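Local coordinates for protein CbbY (Rhodobacter sphaeroides, PDB 4UAS), which selectively removes a phosphate group from xylulose-1,5-bisphosphate, a potent inhibitor of Rubisco, in a reaction that requires magnesium, at residues 26-30 with 31-35; 55-58 with 59-62; 100-103 with 104-108; 131-134 with 135-138. All blocks are in the same frame, centred on the assembly; numbering follows the deposited sequence.

Interaction 1: residues 26-30 with 31-35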
# COMPACT_ATOMS: atom_id res chain seq x y z
N GLU A 26 3.62 19.64 -0.95
CA GLU A 26 2.69 20.71 -1.29
C GLU A 26 1.82 21.13 -0.12
O GLU A 26 1.46 22.28 0.00
CB GLU A 26 1.91 20.30 -2.55
CG GLU A 26 2.74 20.25 -3.81
CD GLU A 26 1.98 19.98 -5.08
OE1 GLU A 26 0.75 19.75 -5.02
OE2 GLU A 26 2.64 19.98 -6.15
N THR A 27 1.44 20.16 0.70
CA THR A 27 0.65 20.44 1.89
C THR A 27 1.46 21.30 2.87
O THR A 27 1.00 22.28 3.42
CB THR A 27 0.15 19.16 2.52
OG1 THR A 27 -0.71 18.48 1.63
CG2 THR A 27 -0.62 19.48 3.81
N PHE A 28 2.69 20.92 3.06
CA PHE A 28 3.57 21.66 3.96
C PHE A 28 3.71 23.11 3.46
O PHE A 28 3.62 24.05 4.25
CB PHE A 28 4.95 21.01 4.03
CG PHE A 28 4.96 19.57 4.58
CD1 PHE A 28 3.93 19.06 5.33
CD2 PHE A 28 6.05 18.77 4.31
CE1 PHE A 28 3.98 17.75 5.78
CE2 PHE A 28 6.10 17.48 4.73
CZ PHE A 28 5.06 16.95 5.49
N ALA A 29 3.92 23.30 2.15
CA ALA A 29 4.06 24.66 1.65
C ALA A 29 2.78 25.43 1.88
O ALA A 29 2.83 26.62 2.27
CB ALA A 29 4.43 24.64 0.17
N ALA A 30 1.62 24.82 1.62
CA ALA A 30 0.36 25.50 1.80
C ALA A 30 0.08 25.87 3.23
O ALA A 30 -0.58 26.89 3.50
CB ALA A 30 -0.78 24.62 1.25
N LEU A 31 0.58 25.09 4.17
CA LEU A 31 0.48 25.32 5.58
C LEU A 31 1.45 26.38 6.13
O LEU A 31 1.31 26.81 7.27
CB LEU A 31 0.61 24.02 6.33
CG LEU A 31 -0.54 23.05 6.14
CD1 LEU A 31 -0.30 21.75 6.90
CD2 LEU A 31 -1.87 23.65 6.63
N GLY A 32 2.36 26.83 5.27
CA GLY A 32 3.31 27.84 5.67
C GLY A 32 4.46 27.40 6.49
O GLY A 32 5.14 28.25 7.09
N VAL A 33 4.72 26.11 6.54
CA VAL A 33 5.85 25.57 7.28
C VAL A 33 7.02 25.37 6.34
O VAL A 33 6.84 25.26 5.11
CB VAL A 33 5.55 24.28 8.08
CG1 VAL A 33 4.60 24.56 9.21
CG2 VAL A 33 5.05 23.16 7.17
N ASP A 34 8.23 25.30 6.88
CA ASP A 34 9.45 25.13 6.14
C ASP A 34 9.81 23.68 5.83
O ASP A 34 10.81 23.42 5.12
CB ASP A 34 10.62 25.87 6.81
CG ASP A 34 11.05 25.30 8.11
OD1 ASP A 34 10.28 24.60 8.76
OD2 ASP A 34 12.21 25.57 8.53
N TRP A 35 8.99 22.75 6.23
CA TRP A 35 9.30 21.33 6.07
C TRP A 35 9.30 20.95 4.60
O TRP A 35 8.47 21.39 3.81
CB TRP A 35 8.25 20.44 6.78
CG TRP A 35 7.88 20.86 8.15
CD1 TRP A 35 8.62 21.57 9.07
CD2 TRP A 35 6.69 20.51 8.81
NE1 TRP A 35 7.90 21.74 10.21
CE2 TRP A 35 6.71 21.07 10.09
CE3 TRP A 35 5.56 19.76 8.41
CZ2 TRP A 35 5.66 20.92 10.99
CZ3 TRP A 35 4.47 19.64 9.31
CH2 TRP A 35 4.55 20.18 10.60
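Trp35 presents the edge of its six-membered ring to a face of Phe28. The evidence for a T-shaped (edge-to-face) pair is the 77° between the planes, with the centroids 5.1 Å apart. Within the pair, Trp35 CE3 does most of the touching: it stands above the Phe28 ring, toward its rim, and lies 3.6 Å from Phe28 CD1. Phe28 CG is anti to its own carbonyl carbon (chi1 -62°), which sends the ring off the side of the helix to where the returning chain brings Trp35. Val33 packs beside the pair: its CG2 is 3.8 Å from Phe28 CB and lies over the rim of one indole face. On another side of the helix, Thr27 and Leu31 run side by side, with CG2 of Thr27 3.8 Å from CD1 of Leu31, while Thr27 OG1 is bonded back to the carbonyl of Ala23.

The backbone fixes this reversal. Leu31 N makes the last regular bond, to Thr27 O at 2.9 Å. Gly32 then takes a positive phi of 78°, and Val33 N reaches Phe28 O at 3.3 Å while Gly32 N approaches Ala29 O at 3.0 Å from above the carbonyl plane. Beyond the contact, Trp35 NE1 is bonded to Asp65 O, and Phe58 makes a second edge-to-face pair with the indole. Positive phi at Gly32 and two bonds back into the last turn define a Schellman motif, here the C-terminal cap of helix 17-31, with an apolar contact between Phe28 and Val33 across it.

Interaction 2: residues 55-58 with 59-62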
# COMPACT_ATOMS: atom_id res chain seq x y z
N ILE A 55 4.35 11.46 9.81
CA ILE A 55 4.48 12.86 10.25
C ILE A 55 4.96 12.92 11.67
O ILE A 55 5.84 13.70 12.02
CB ILE A 55 3.15 13.64 10.02
CG1 ILE A 55 2.79 13.74 8.55
CG2 ILE A 55 3.22 15.01 10.69
CD1 ILE A 55 1.32 14.07 8.32
N ALA A 56 4.36 12.10 12.57
CA ALA A 56 4.73 12.11 13.96
C ALA A 56 6.20 11.79 14.15
O ALA A 56 6.91 12.43 14.95
CB ALA A 56 3.85 11.14 14.75
N ARG A 57 6.70 10.81 13.40
CA ARG A 57 8.11 10.44 13.49
C ARG A 57 9.01 11.61 13.07
O ARG A 57 9.99 11.97 13.75
CB ARG A 57 8.43 9.24 12.61
CG ARG A 57 9.89 8.96 12.41
CD ARG A 57 10.15 7.77 11.55
NE ARG A 57 11.52 7.67 11.12
CZ ARG A 57 11.94 6.77 10.24
NH1 ARG A 57 11.11 5.85 9.77
NH2 ARG A 57 13.20 6.80 9.82
N PHE A 58 8.68 12.22 11.95
CA PHE A 58 9.43 13.39 11.47
C PHE A 58 9.43 14.48 12.54
O PHE A 58 10.48 15.08 12.81
CB PHE A 58 8.80 13.87 10.20
CG PHE A 58 9.25 15.24 9.76
CD1 PHE A 58 10.51 15.46 9.27
CD2 PHE A 58 8.37 16.30 9.85
CE1 PHE A 58 10.89 16.71 8.90
CE2 PHE A 58 8.72 17.59 9.44
CZ PHE A 58 10.02 17.76 8.98
N LEU A 59 8.28 14.76 13.15
CA LEU A 59 8.18 15.84 14.14
C LEU A 59 8.96 15.59 15.42
O LEU A 59 9.31 16.52 16.13
CB LEU A 59 6.73 16.21 14.44
CG LEU A 59 5.96 16.79 13.32
CD1 LEU A 59 4.48 16.97 13.66
CD2 LEU A 59 6.57 18.09 12.85
N ARG A 60 9.28 14.34 15.71
CA ARG A 60 10.04 14.02 16.92
C ARG A 60 11.44 14.54 16.92
O ARG A 60 11.97 14.82 17.98
CB ARG A 60 10.05 12.55 17.25
CG ARG A 60 8.72 12.09 17.85
CD ARG A 60 8.77 10.68 18.48
NE ARG A 60 9.10 9.63 17.50
CZ ARG A 60 8.24 8.90 16.76
NH1 ARG A 60 6.92 9.14 16.75
NH2 ARG A 60 8.76 8.00 15.92
N HIS A 61 12.04 14.69 15.75
CA HIS A 61 13.45 15.02 15.61
C HIS A 61 13.74 16.27 14.80
O HIS A 61 14.81 16.86 14.96
CB HIS A 61 14.23 13.84 14.98
CG HIS A 61 14.01 12.52 15.69
ND1 HIS A 61 14.42 12.35 16.99
CD2 HIS A 61 13.43 11.35 15.31
CE1 HIS A 61 14.08 11.14 17.40
NE2 HIS A 61 13.48 10.51 16.40
N GLN A 62 12.84 16.74 13.96
CA GLN A 62 13.14 17.81 13.08
C GLN A 62 13.31 19.15 13.82
O GLN A 62 12.67 19.40 14.78
CB GLN A 62 12.09 17.93 12.01
CG GLN A 62 10.70 18.39 12.45
CD GLN A 62 10.45 19.89 12.32
OE1 GLN A 62 11.01 20.55 11.42
NE2 GLN A 62 9.60 20.41 13.18
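Leu59 N bonds to Ile55 O at 2.9 Å in regular helical fashion, whereas at the next residue Arg60 N is shared between a weak bond to Ala56 O and one to Arg57 O, and Phe58 O receives Gln62 N at 3.1 Å as well as a weak bond from His61 N. The side chains spread round this final turn. Gln62 folds back over Phe58: its CG sits 3.8 Å from the ring centroid and 19° off the normal, a CH-pi contact over the face. Two torsions put it there, since CG lies between the backbone N and the carbonyl carbon (chi1 68°) and the chain bends again at chi2. The amide beyond is fixed elsewhere, OE1 to Gly64 N and NE2 to Asp65 O. Were Phe58 a serine, the Gln62 methylenes would probably lose the ring face they rest on, and Trp35 and Trp37 one of their edge-to-face partners.

Ile55 and Leu59 point the same way, CG2 of Ile55 3.8 Å from CD1 of Leu59, and both touch Ile71 of helix 71-87. Arg60 bends at chi3 and lays its guanidinium over the backbone, with NH2 3.5 Å from Arg57 CA. Arg57 extends across it at about a right angle toward Thr47 and Thr48, whose hydroxyls bond to NH1, and its NE stays 5.5 Å from Arg60 NH2. Bonds divided between acceptors three and four residues back, and a glutamine folded over the ring four residues earlier, mark the C-terminal turn of helix 51-61, an amphipathic helix whose Ile55–Leu59 side packs on helix 71-87.

Interaction 3: residues 100-103 with 104-108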
# COMPACT_ATOMS: atom_id res chain seq x y z
N LEU A 100 -3.67 -10.17 -13.65
CA LEU A 100 -3.88 -11.10 -12.56
C LEU A 100 -5.32 -10.93 -11.99
O LEU A 100 -5.99 -11.92 -11.71
CB LEU A 100 -2.85 -10.89 -11.48
CG LEU A 100 -2.98 -11.86 -10.30
CD1 LEU A 100 -2.70 -13.23 -10.75
CD2 LEU A 100 -2.03 -11.44 -9.17
N ILE A 101 -5.74 -9.68 -11.80
CA ILE A 101 -7.06 -9.46 -11.21
C ILE A 101 -8.12 -9.99 -12.14
O ILE A 101 -9.10 -10.60 -11.69
CB ILE A 101 -7.20 -8.00 -10.84
CG1 ILE A 101 -6.34 -7.74 -9.59
CG2 ILE A 101 -8.67 -7.59 -10.59
CD1 ILE A 101 -6.17 -6.29 -9.17
N ALA A 102 -7.96 -9.78 -13.43
CA ALA A 102 -8.99 -10.29 -14.38
C ALA A 102 -9.02 -11.77 -14.39
O ALA A 102 -10.12 -12.35 -14.42
CB ALA A 102 -8.68 -9.76 -15.74
N GLU A 103 -7.89 -12.45 -14.38
CA GLU A 103 -7.83 -13.89 -14.32
C GLU A 103 -8.46 -14.42 -13.03
O GLU A 103 -9.18 -15.42 -13.06
CB GLU A 103 -6.41 -14.37 -14.42
CG GLU A 103 -6.30 -15.84 -14.69
CD GLU A 103 -4.86 -16.34 -14.72
OE1 GLU A 103 -3.95 -15.51 -14.61
OE2 GLU A 103 -4.64 -17.58 -14.83
N ALA A 104 -8.17 -13.77 -11.92
CA ALA A 104 -8.73 -14.15 -10.64
C ALA A 104 -10.25 -14.05 -10.64
O ALA A 104 -10.94 -14.97 -10.19
CB ALA A 104 -8.13 -13.33 -9.55
N LYS A 105 -10.77 -12.99 -11.20
CA LYS A 105 -12.20 -12.83 -11.25
C LYS A 105 -12.84 -13.91 -12.14
O LYS A 105 -13.87 -14.50 -11.78
CB LYS A 105 -12.55 -11.46 -11.75
CG LYS A 105 -12.36 -10.42 -10.68
CD LYS A 105 -12.62 -8.99 -11.12
CE LYS A 105 -12.45 -7.95 -10.01
NZ LYS A 105 -13.55 -8.08 -9.02
N ARG A 106 -12.20 -14.25 -13.24
CA ARG A 106 -12.73 -15.36 -14.07
C ARG A 106 -12.75 -16.70 -13.33
O ARG A 106 -13.68 -17.53 -13.57
CB ARG A 106 -11.92 -15.55 -15.34
CG ARG A 106 -12.05 -14.41 -16.35
CD ARG A 106 -11.47 -14.84 -17.71
NE ARG A 106 -10.00 -14.92 -17.72
CZ ARG A 106 -9.14 -13.88 -17.85
NH1 ARG A 106 -9.57 -12.65 -18.01
NH2 ARG A 106 -7.84 -14.10 -17.85
N ALA A 107 -11.80 -16.92 -12.44
CA ALA A 107 -11.71 -18.11 -11.64
C ALA A 107 -12.52 -18.09 -10.37
O ALA A 107 -12.55 -19.10 -9.66
CB ALA A 107 -10.26 -18.44 -11.33
N GLY A 108 -13.20 -16.99 -10.09
CA GLY A 108 -14.01 -16.91 -8.87
C GLY A 108 -13.22 -16.74 -7.60
O GLY A 108 -13.73 -16.97 -6.50
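Lys105 and Ile101 lie side by side on helix 97-107, which packs against the parallel sheet of the HAD-type core and ends in a Schellman motif at Gly108. From CB outward, Lys105 keeps close to the preceding turn. CB lies 3.6 Å from Ile101 O, and CG, anti to the carbonyl carbon of Lys105 (chi1 -77°), comes nearer the same oxygen. CD is still beside it, and CE has passed on to Ile101 CG2 at 3.8 Å. The chain is extended until chi4, where a bend turns NZ away to a hydrogen bond with Ile137 O. The aliphatic stem is thus laid along one turn of helix, and the ammonium group ties the helix to the loop before strand 140-142.

The backbone beneath is regular: Ala104, Lys105, Arg106 and Ala107 each donate to the residue four places earlier, Lys105 N reaching Ile101 O at 3.0 Å. Ala104, on the buried side, touches Ile5 of strand 4-7 and Leu111 of strand 110-114, as Ile101 touches Phe7 and Leu111.

Arg106 takes the outer side. Bent at chi3, it spreads its guanidinium over the preceding turn, one face above Ala102 O and Glu103 CA. The Glu103 carboxylate is nearly parallel to it, the planes 13° apart, yet Glu103 OE1, which has a weak hydrogen bond to Leu220 N, remains 5.3 Å from Arg106 NH2, too distant for a salt bridge. That NH2 instead lies 3.7 Å from Glu103 CB.

Interaction 4: residues 131-134 with 135-138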
# COMPACT_ATOMS: atom_id res chain seq x y z
N GLY A 131 -10.99 2.26 -13.06
CA GLY A 131 -12.19 2.87 -13.58
C GLY A 131 -13.46 2.45 -12.86
O GLY A 131 -14.53 2.44 -13.45
N HIS A 132 -13.31 2.02 -11.60
CA HIS A 132 -14.46 1.60 -10.74
C HIS A 132 -14.24 2.05 -9.31
O HIS A 132 -13.10 2.20 -8.87
CB HIS A 132 -14.48 0.06 -10.72
CG HIS A 132 -14.78 -0.60 -12.06
ND1 HIS A 132 -15.99 -0.48 -12.66
CD2 HIS A 132 -13.99 -1.30 -12.91
CE1 HIS A 132 -15.96 -1.12 -13.82
NE2 HIS A 132 -14.75 -1.62 -14.00
N PRO A 133 -15.33 2.19 -8.51
CA PRO A 133 -15.15 2.28 -7.05
C PRO A 133 -14.44 1.04 -6.51
O PRO A 133 -14.54 -0.03 -7.15
CB PRO A 133 -16.59 2.32 -6.51
CG PRO A 133 -17.44 1.87 -7.64
CD PRO A 133 -16.73 2.05 -8.92
N ALA A 134 -13.71 1.19 -5.44
CA ALA A 134 -12.89 0.10 -4.96
C ALA A 134 -13.66 -1.16 -4.69
O ALA A 134 -13.15 -2.29 -4.87
CB ALA A 134 -12.15 0.57 -3.73
N ARG A 135 -14.90 -1.00 -4.20
CA ARG A 135 -15.70 -2.12 -3.76
C ARG A 135 -16.25 -2.93 -4.95
O ARG A 135 -16.75 -4.03 -4.74
CB ARG A 135 -16.78 -1.62 -2.75
CG ARG A 135 -16.07 -1.12 -1.46
CD ARG A 135 -16.97 -0.47 -0.37
NE ARG A 135 -16.15 0.23 0.61
CZ ARG A 135 -15.48 -0.31 1.63
NH1 ARG A 135 -15.63 -1.63 1.93
NH2 ARG A 135 -14.66 0.43 2.38
N GLU A 136 -16.12 -2.42 -6.19
CA GLU A 136 -16.36 -3.25 -7.33
C GLU A 136 -15.21 -4.10 -7.83
O GLU A 136 -15.37 -4.93 -8.73
CB GLU A 136 -16.85 -2.35 -8.51
CG GLU A 136 -18.24 -1.78 -8.29
CD GLU A 136 -18.75 -0.94 -9.46
OE1 GLU A 136 -18.26 -1.11 -10.60
OE2 GLU A 136 -19.68 -0.18 -9.15
N ILE A 137 -14.01 -3.80 -7.32
CA ILE A 137 -12.80 -4.56 -7.64
C ILE A 137 -12.49 -5.56 -6.55
O ILE A 137 -12.24 -6.71 -6.85
CB ILE A 137 -11.59 -3.63 -7.90
CG1 ILE A 137 -11.92 -2.60 -8.99
CG2 ILE A 137 -10.32 -4.41 -8.29
CD1 ILE A 137 -12.21 -3.20 -10.33
N PHE A 138 -12.50 -5.08 -5.29
CA PHE A 138 -12.07 -5.89 -4.13
C PHE A 138 -13.29 -6.27 -3.31
O PHE A 138 -14.12 -5.41 -2.94
CB PHE A 138 -11.06 -5.10 -3.33
CG PHE A 138 -9.83 -4.78 -4.14
CD1 PHE A 138 -8.86 -5.75 -4.38
CD2 PHE A 138 -9.62 -3.52 -4.66
CE1 PHE A 138 -7.75 -5.46 -5.17
CE2 PHE A 138 -8.52 -3.22 -5.45
CZ PHE A 138 -7.57 -4.19 -5.70
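Glu136 and Ile137 fold back on His132 and Pro133 in a compact turn that leads from helix 119-129 into strand 140-142, an edge strand of the parallel HAD-type sheet. The Glu136 chain is extended beyond CG and lies across the proline, which puts OE2 3.4 Å from Pro133 CG. OE1 comes to 3.1 Å from His132 ND1, with the ring and carboxylate planes inclined to each other.

His132 CG is anti to the carbonyl carbon, and this brings the imidazole to both partners: ND1 faces the glutamate, and CD2 lies 3.7 Å from Ile137 CD1. Ile137 gets there by two successive turns near -60° (chi1 -55°, chi2 -63°), which curl CD1 back toward the histidine. Without the imidazole, as with a glycine at His132, the Ile137 methyl is likely to lose this cover and the Glu136 carboxylate to be freer to turn.

The backbone of 135-137 coils like a helix but lacks the repeating bond pattern of one. Glu136 N bonds to Pro133 O at 3.0 Å from above the carbonyl plane, a three-residue step. At the start of the turn, Glu123 accepts a hydrogen bond from Ala134 N. The buried Phe138 turns inward to Leu111 and Val113 of the neighbouring strand.

Ala134 O holds two donors: Ile137 N, 3.0 Å away, lies well above its carbonyl plane, while Phe138 N comes almost straight along the C=O axis at 2.9 Å, with an N-H...O angle of 172°.

Overall arrangement
From the N terminus, interaction 1 closes the end of helix 17-31, and interaction 2 the end of helix 51-61. Both belong to the helical part inserted after strand 4-7, and they touch: Trp35 CD2 lies 3.6 Å from Phe58 CE2. Interaction 3 then ends helix 97-107 just before strand 110-114, and interaction 4 turns the chain between helix 119-129 and strand 140-142. These two meet where Lys105 NZ lies 2.9 Å from Ile137 O, joining consecutive helix-strand connections of the core. All four follow in series, none nesting or crossing. The two pairs are far apart, with centres of interactions 1 and 3 about 43 Å from each other.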